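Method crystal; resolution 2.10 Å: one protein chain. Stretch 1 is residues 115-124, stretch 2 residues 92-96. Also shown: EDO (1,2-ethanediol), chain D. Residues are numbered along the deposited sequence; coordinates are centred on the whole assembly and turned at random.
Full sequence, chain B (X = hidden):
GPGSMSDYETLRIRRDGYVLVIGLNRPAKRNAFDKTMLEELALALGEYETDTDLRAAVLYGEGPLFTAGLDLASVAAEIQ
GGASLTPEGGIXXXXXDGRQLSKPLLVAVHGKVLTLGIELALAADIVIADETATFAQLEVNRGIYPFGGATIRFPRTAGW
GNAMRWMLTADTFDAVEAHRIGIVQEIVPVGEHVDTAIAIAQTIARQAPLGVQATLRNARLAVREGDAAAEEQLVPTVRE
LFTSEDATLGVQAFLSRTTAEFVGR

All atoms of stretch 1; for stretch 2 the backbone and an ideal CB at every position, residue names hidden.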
ATOM      1  N   THR B 115      -5.176  -0.792  21.155  1.00 17.66           N
ATOM      2  CA  THR B 115      -5.609  -2.106  20.718  1.00 17.45           C
ATOM      3  C   THR B 115      -6.785  -2.046  19.717  1.00 17.51           C
ATOM      4  O   THR B 115      -6.614  -1.637  18.562  1.00 16.80           O
ATOM      5  CB  THR B 115      -5.917  -3.015  21.964  1.00 17.46           C
ATOM      6  OG1 THR B 115      -6.963  -2.434  22.746  1.00 18.02           O
ATOM      7  CG2 THR B 115      -4.681  -3.186  22.850  1.00 16.40           C
ATOM      8  N   LEU B 116      -7.980  -2.404  20.181  1.00 18.59           N
ATOM      9  CA  LEU B 116      -9.176  -2.449  19.330  1.00 18.96           C
ATOM     10  C   LEU B 116      -9.528  -1.103  18.722  1.00 18.61           C
ATOM     11  O   LEU B 116     -10.158  -1.048  17.666  1.00 19.25           O
ATOM     12  CB  LEU B 116     -10.388  -2.955  20.112  1.00 19.46           C
ATOM     13  CG  LEU B 116     -10.546  -4.440  20.339  1.00 20.67           C
ATOM     14  CD1 LEU B 116     -11.842  -4.650  21.164  1.00 23.62           C
ATOM     15  CD2 LEU B 116     -10.596  -5.224  19.012  1.00 22.29           C
ATOM     16  N   GLY B 117      -9.125  -0.019  19.381  1.00 18.40           N
ATOM     17  CA  GLY B 117      -9.353   1.323  18.854  1.00 17.38           C
ATOM     18  C   GLY B 117      -8.641   1.588  17.533  1.00 16.07           C
ATOM     19  O   GLY B 117      -9.183   2.223  16.638  1.00 14.64           O
ATOM     20  N   ILE B 118      -7.392   1.145  17.455  1.00 16.04           N
ATOM     21  CA  ILE B 118      -6.590   1.223  16.225  1.00 15.32           C
ATOM     22  C   ILE B 118      -7.319   0.461  15.131  1.00 14.83           C
ATOM     23  O   ILE B 118      -7.444   0.929  13.997  1.00 14.74           O
ATOM     24  CB  ILE B 118      -5.190   0.607  16.409  1.00 14.77           C
ATOM     25  CG1 ILE B 118      -4.371   1.395  17.450  1.00 16.47           C
ATOM     26  CG2 ILE B 118      -4.437   0.618  15.102  1.00 15.97           C
ATOM     27  CD1 ILE B 118      -2.956   0.837  17.729  1.00 14.23           C
ATOM     28  N   GLU B 119      -7.858  -0.690  15.514  1.00 15.07           N
ATOM     29  CA  GLU B 119      -8.523  -1.587  14.583  1.00 14.72           C
ATOM     30  C   GLU B 119      -9.882  -1.052  14.124  1.00 15.09           C
ATOM     31  O   GLU B 119     -10.285  -1.289  12.974  1.00 14.68           O
ATOM     32  CB  GLU B 119      -8.596  -2.986  15.194  1.00 14.74           C
ATOM     33  CG  GLU B 119      -7.213  -3.638  15.237  1.00 14.88           C
ATOM     34  CD  GLU B 119      -7.191  -4.980  15.943  1.00 16.67           C
ATOM     35  OE1 GLU B 119      -6.682  -5.955  15.357  1.00 16.57           O
ATOM     36  OE2 GLU B 119      -7.699  -5.059  17.086  1.00 18.25           O
ATOM     37  N   LEU B 120     -10.555  -0.286  14.985  1.00 15.50           N
ATOM     38  CA  LEU B 120     -11.787   0.423  14.584  1.00 15.67           C
ATOM     39  C   LEU B 120     -11.496   1.455  13.527  1.00 15.10           C
ATOM     40  O   LEU B 120     -12.206   1.549  12.536  1.00 14.98           O
ATOM     41  CB  LEU B 120     -12.433   1.134  15.772  1.00 16.79           C
ATOM     42  CG  LEU B 120     -13.461   0.373  16.576  1.00 17.99           C
ATOM     43  CD1 LEU B 120     -14.081   1.295  17.656  1.00 19.04           C
ATOM     44  CD2 LEU B 120     -14.559  -0.179  15.624  1.00 17.54           C
ATOM     45  N   ALA B 121     -10.444   2.239  13.746  1.00 14.95           N
ATOM     46  CA  ALA B 121     -10.021   3.230  12.778  1.00 14.62           C
ATOM     47  C   ALA B 121      -9.615   2.577  11.453  1.00 14.54           C
ATOM     48  O   ALA B 121      -9.953   3.081  10.385  1.00 14.54           O
ATOM     49  CB  ALA B 121      -8.877   4.119  13.350  1.00 14.69           C
ATOM     50  N   LEU B 122      -8.900   1.459  11.507  1.00 14.52           N
ATOM     51  CA  LEU B 122      -8.546   0.744  10.285  1.00 14.47           C
ATOM     52  C   LEU B 122      -9.757   0.145   9.555  1.00 14.80           C
ATOM     53  O   LEU B 122      -9.690  -0.086   8.346  1.00 16.16           O
ATOM     54  CB  LEU B 122      -7.499  -0.358  10.560  1.00 14.78           C
ATOM     55  CG  LEU B 122      -6.051   0.069  10.886  1.00 14.74           C
ATOM     56  CD1 LEU B 122      -5.259  -1.148  11.416  1.00 14.04           C
ATOM     57  CD2 LEU B 122      -5.351   0.677   9.678  1.00 13.84           C
ATOM     58  N   ALA B 123     -10.836  -0.147  10.268  1.00 14.47           N
ATOM     59  CA  ALA B 123     -12.043  -0.706   9.648  1.00 14.74           C
ATOM     60  C   ALA B 123     -12.872   0.362   8.898  1.00 14.99           C
ATOM     61  O   ALA B 123     -13.612   0.027   7.988  1.00 15.07           O
ATOM     62  CB  ALA B 123     -12.906  -1.408  10.697  1.00 15.21           C
ATOM     63  N   ALA B 124     -12.715   1.634   9.282  1.00 14.39           N
ATOM     64  CA  ALA B 124     -13.456   2.743   8.727  1.00 14.58           C
ATOM     65  C   ALA B 124     -12.867   3.197   7.407  1.00 14.51           C
ATOM     66  O   ALA B 124     -11.867   2.654   6.926  1.00 13.68           O
ATOM     67  CB  ALA B 124     -13.476   3.926   9.717  1.00 15.12           C
ATOM     68  N   UNK B  92     -20.583  -6.854  12.945  1.00 20.26           N
ATOM     69  CA  UNK B  92     -19.342  -6.703  13.687  1.00 19.78           C
ATOM     70  C   UNK B  92     -18.702  -5.351  13.311  1.00 18.86           C
ATOM     71  O   UNK B  92     -18.388  -5.118  12.152  1.00 18.82           O
ATOM     72  CB  UNK B  92     -18.391  -7.866  13.398  1.00 19.78           C
ATOM     73  N   UNK B  93     -18.551  -4.443  14.292  1.00 17.70           N
ATOM     74  CA  UNK B  93     -17.991  -3.127  13.968  1.00 17.79           C
ATOM     75  C   UNK B  93     -16.601  -3.199  13.338  1.00 17.02           C
ATOM     76  O   UNK B  93     -16.286  -2.358  12.518  1.00 16.67           O
ATOM     77  CB  UNK B  93     -17.927  -2.270  15.234  1.00 17.79           C
ATOM     78  N   UNK B  94     -15.816  -4.218  13.701  1.00 16.64           N
ATOM     79  CA  UNK B  94     -14.500  -4.459  13.098  1.00 16.99           C
ATOM     80  C   UNK B  94     -14.570  -5.140  11.724  1.00 16.84           C
ATOM     81  O   UNK B  94     -13.557  -5.206  11.003  1.00 17.39           O
ATOM     82  CB  UNK B  94     -13.657  -5.317  14.043  1.00 16.99           C
ATOM     83  N   UNK B  95     -15.752  -5.632  11.361  1.00 16.99           N
ATOM     84  CA  UNK B  95     -16.034  -6.083   9.993  1.00 16.87           C
ATOM     85  C   UNK B  95     -15.001  -7.109   9.472  1.00 16.67           C
ATOM     86  O   UNK B  95     -14.524  -7.028   8.336  1.00 17.31           O
ATOM     87  CB  UNK B  95     -16.072  -4.874   9.056  1.00 16.87           C
ATOM     88  N   UNK B  96     -14.710  -8.086  10.315  1.00 17.25           N
ATOM     89  CA  UNK B  96     -13.786  -9.181  10.018  1.00 18.17           C
ATOM     90  C   UNK B  96     -14.452 -10.568  10.031  1.00 19.28           C
ATOM     91  O   UNK B  96     -13.755 -11.568  10.131  1.00 19.73           O
ATOM     92  CB  UNK B  96     -12.637  -9.161  11.028  1.00 18.17           C
TER
HETATM   93  C1  EDO D 262     -13.659  -8.596  17.261  1.00 41.64           C
HETATM   94  O1  EDO D 262     -14.169  -9.658  16.425  1.00 38.82           O
HETATM   95  C2  EDO D 262     -14.389  -8.516  18.610  1.00 42.83           C
HETATM   96  O2  EDO D 262     -15.006  -9.760  18.994  1.00 44.16           O

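Position 92 lies out of reach of stretch 1: nothing there comes within 5.5 Å of its ideal CB. Its backbone O, however, accepts from N of residue 95 at 2.8 Å, which closes a type I turn over 92-95. Asn, Asp or Ser could brace the turn here. The deposited residue is Asn92. Its ND2 donates to O1 of the ethanediol at 3.1 Å.

Position 93 is the second place of the turn, with phi/psi of -58/-31. That phi is compatible with a proline ring, and CA-to-CB points sideways, with the ideal CB 4.0 Å from Leu120 CD2. A compact apolar residue would fit, Pro or Ala for example. It is Pro93, whose CB lies 4.1 Å from Leu120 CD2.

At position 94 the CA-to-CB bond points sideways, and the ideal CB is still 5.2 Å from Ala123 CB and 5.5 Å from Leu120 CD2, so a small residue would reach little. Farther along the helix, Leu116 and Leu120 offer apolar branches, and Leu116 O offers an acceptor although it already receives Leu120 N at 2.8 Å. A long apolar residue such as Leu, Met or Phe could use the leucines; one that also carries a donor could use the carbonyl. The residue is Trp94, with chi1 -70° (m) and chi2 -95°. Its NE1 donates to Leu116 O at 2.9 Å, and the N-H...O angle of 173° makes the bond nearly linear. The leucines cover opposite faces of the indole: Leu116 CD2 and Leu120 CD2 sit 4.0 and 3.9 Å from the centroid of the Trp94 five-membered ring, 27° and 21° off its normal. Glu119 CB meets the ring edge, 3.6 Å from Trp94 CD1. Within the turn, Trp94 N donates to Asn92 OD1 at 2.9 Å.

Position 95 has a positive phi (53/47), which favours Gly, Asn or Asp but does not exclude other residues. CA-to-CB points toward stretch 1, with the ideal CB 5.0 Å from Ala123 CB, and Ala123 O lies beyond, so a polar side chain of some length is also plausible. Gln95 is found. Its NE2 bonds to Pro93 O at 3.3 Å and stays 3.9 Å from Ala123 O; a water bridges that gap, accepting from Gln95 NE2 at 2.9 Å and donating to Ala123 O at 3.0 Å.

Position 96 has no stretch 1 atom within 5.5 Å of its ideal CB, so many residues would serve. Val96 is deposited, touching a crystal neighbour instead.

Stretch 2 (92-96) NPWQV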
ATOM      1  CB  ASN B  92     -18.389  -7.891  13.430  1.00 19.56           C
ATOM      2  CG  ASN B  92     -17.135  -7.826  14.252  1.00 19.79           C
ATOM      3  OD1 ASN B  92     -16.752  -6.771  14.728  1.00 21.45           O
ATOM      4  ND2 ASN B  92     -16.460  -8.949  14.390  1.00 21.67           N
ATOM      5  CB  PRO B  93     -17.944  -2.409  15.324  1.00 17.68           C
ATOM      6  CG  PRO B  93     -19.033  -3.073  16.125  1.00 18.38           C
ATOM      7  CD  PRO B  93     -18.958  -4.533  15.703  1.00 18.25           C
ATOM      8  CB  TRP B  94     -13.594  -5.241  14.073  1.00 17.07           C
ATOM      9  CG  TRP B  94     -13.212  -4.379  15.221  1.00 17.73           C
ATOM     10  CD1 TRP B  94     -12.089  -3.641  15.350  1.00 17.96           C
ATOM     11  CD2 TRP B  94     -14.010  -4.112  16.381  1.00 19.66           C
ATOM     12  NE1 TRP B  94     -12.112  -2.941  16.545  1.00 17.36           N
ATOM     13  CE2 TRP B  94     -13.288  -3.221  17.189  1.00 19.72           C
ATOM     14  CE3 TRP B  94     -15.263  -4.562  16.825  1.00 20.64           C
ATOM     15  CZ2 TRP B  94     -13.785  -2.754  18.408  1.00 19.83           C
ATOM     16  CZ3 TRP B  94     -15.749  -4.092  18.043  1.00 21.82           C
ATOM     17  CH2 TRP B  94     -15.014  -3.204  18.813  1.00 20.51           C
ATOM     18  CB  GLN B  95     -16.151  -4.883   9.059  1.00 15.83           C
ATOM     19  CG  GLN B  95     -17.225  -3.875   9.489  1.00 16.68           C
ATOM     20  CD  GLN B  95     -17.149  -2.570   8.731  1.00 15.99           C
ATOM     21  OE1 GLN B  95     -17.305  -2.539   7.512  1.00 17.42           O
ATOM     22  NE2 GLN B  95     -16.890  -1.484   9.444  1.00 18.37           N
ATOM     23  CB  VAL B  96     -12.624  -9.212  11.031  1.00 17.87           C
ATOM     24  CG1 VAL B  96     -11.670  -8.082  10.794  1.00 17.02           C
ATOM     25  CG2 VAL B  96     -13.158  -9.194  12.465  1.00 18.34           C
TER
HETATM   26  O   HOH W   1     -16.448   0.816   7.664  1.00 14.36           O
HETATM   27  O   HOH W   2     -14.415  -2.371   7.010  1.00 22.43           O
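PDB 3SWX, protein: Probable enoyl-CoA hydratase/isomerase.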